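Local structure of sp1 protein (Swine acute diarrhea syndrome coronavirus, 6LPA) at residues 45-50 with 79-84. The protein is the nsp1 of a porcine alphacoronavirus, a viral protein associated with host cell proliferation and immune evasion, probably through suppression of host gene expression. Residues are numbered along the deposited sequence; the frame is centred on the assembly and turned at random.
Sequences VAFGLQ and GARPRC
F47 and Q50 meet the long side chain of R81 in a small surface contact between the turn that ends edge strand 42-46 and the loop joining strands 71-77 and 85-91. The backbones stay well apart, the nearest CA atoms (F47 to C84, Q50 to G79) more than 9 Å from each other, and long side chains span the gap. R81 suits this: its arm bends at chi2 (-75°), which brings the guanidinium in beside the turn. The ring of F47 presents its edge, with CE1 3.5 Å from R81 NE and 3.6 Å from R81 CD. NE lies close to the ring plane and the two flat groups stand nearly perpendicular, at 88°, so this is van der Waals packing rather than a cation-pi stack. Q50 and R81 reach toward each other from opposite directions, Q50 NE2 coming 3.6 Å from R81 NH2; both are donors, and they merely touch. Each polar end is held on its own side of the gap. Q50 OE1 accepts the N-H of G48 at 3.0 Å, fastening the glutamine back onto the turn, while R81 NH1 donates to A80 O at 2.8 Å and also to F78 O, just before 79-84. F47, Q50 and R81 all pack on W88 of strand 85-91, which links the two segments. A46 to L49 form a type II beta turn with G48 third, where positive phi (107°) favours glycine; it ends an outer strand of the six-stranded mixed sheet, consistent with the irregular beta-barrel of alphacoronavirus nsp1.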
# COMPACT_ATOMS: atom_id res chain seq x y z
N VAL A 45 3.84 15.49 -4.14
CA VAL A 45 4.37 15.99 -2.89
C VAL A 45 5.60 15.14 -2.61
O VAL A 45 5.48 13.92 -2.42
CB VAL A 45 3.34 15.91 -1.76
CG1 VAL A 45 3.88 16.55 -0.47
CG2 VAL A 45 2.03 16.55 -2.22
N ALA A 46 6.77 15.77 -2.61
CA ALA A 46 8.00 15.05 -2.36
C ALA A 46 8.03 14.50 -0.94
O ALA A 46 7.46 15.07 -0.01
CB ALA A 46 9.21 15.97 -2.59
N PHE A 47 8.71 13.37 -0.77
CA PHE A 47 8.94 12.87 0.57
C PHE A 47 9.82 13.86 1.32
O PHE A 47 10.84 14.32 0.80
CB PHE A 47 9.60 11.50 0.56
CG PHE A 47 9.88 10.96 1.94
CD1 PHE A 47 8.87 10.34 2.67
CD2 PHE A 47 11.11 11.17 2.55
CE1 PHE A 47 9.09 9.88 3.96
CE2 PHE A 47 11.35 10.69 3.82
CZ PHE A 47 10.33 10.05 4.54
N GLY A 48 9.44 14.16 2.56
CA GLY A 48 10.04 15.22 3.32
C GLY A 48 9.16 16.44 3.46
O GLY A 48 9.37 17.24 4.38
N LEU A 49 8.16 16.57 2.59
CA LEU A 49 7.23 17.69 2.62
C LEU A 49 5.83 17.28 3.06
O LEU A 49 4.89 18.06 2.90
CB LEU A 49 7.17 18.37 1.24
CG LEU A 49 8.51 18.69 0.59
CD1 LEU A 49 8.31 19.50 -0.69
CD2 LEU A 49 9.41 19.42 1.55
N GLN A 50 5.66 16.08 3.63
CA GLN A 50 4.32 15.68 4.03
C GLN A 50 3.74 16.61 5.08
O GLN A 50 2.52 16.68 5.22
CB GLN A 50 4.30 14.23 4.54
CG GLN A 50 5.22 13.97 5.73
CD GLN A 50 6.58 13.51 5.28
OE1 GLN A 50 6.97 13.74 4.13
NE2 GLN A 50 7.31 12.84 6.16
N GLY A 79 0.65 7.29 5.27
CA GLY A 79 1.59 7.00 6.33
C GLY A 79 2.57 5.86 6.07
O GLY A 79 3.55 5.73 6.80
N ALA A 80 2.33 5.05 5.04
CA ALA A 80 3.27 3.96 4.77
C ALA A 80 4.66 4.49 4.41
O ALA A 80 4.80 5.55 3.79
CB ALA A 80 2.75 3.07 3.64
N ARG A 81 5.68 3.74 4.80
CA ARG A 81 7.08 4.14 4.65
C ARG A 81 7.93 3.00 4.11
O ARG A 81 8.74 2.41 4.83
CB ARG A 81 7.64 4.63 5.99
CG ARG A 81 7.02 5.91 6.51
CD ARG A 81 7.51 7.12 5.73
NE ARG A 81 6.93 8.37 6.22
CZ ARG A 81 5.70 8.78 5.93
NH1 ARG A 81 4.91 8.05 5.15
NH2 ARG A 81 5.26 9.92 6.43
N PRO A 82 7.82 2.69 2.82
CA PRO A 82 8.79 1.79 2.20
C PRO A 82 10.08 2.53 1.91
O PRO A 82 10.14 3.76 1.83
CB PRO A 82 8.10 1.37 0.90
CG PRO A 82 7.33 2.57 0.52
CD PRO A 82 6.86 3.21 1.82
N ARG A 83 11.15 1.75 1.75
CA ARG A 83 12.40 2.33 1.32
C ARG A 83 12.25 2.91 -0.08
O ARG A 83 11.42 2.46 -0.88
CB ARG A 83 13.52 1.28 1.34
CG ARG A 83 13.62 0.49 2.63
CD ARG A 83 14.14 -0.93 2.36
NE ARG A 83 14.29 -1.76 3.56
CZ ARG A 83 13.58 -2.85 3.83
NH1 ARG A 83 12.62 -3.25 2.99
NH2 ARG A 83 13.80 -3.54 4.94
N CYS A 84 13.02 3.96 -0.36
CA CYS A 84 13.01 4.60 -1.67
C CYS A 84 11.69 5.29 -1.97
O CYS A 84 11.41 5.62 -3.13
CB CYS A 84 13.31 3.59 -2.79
SG CYS A 84 14.89 2.74 -2.56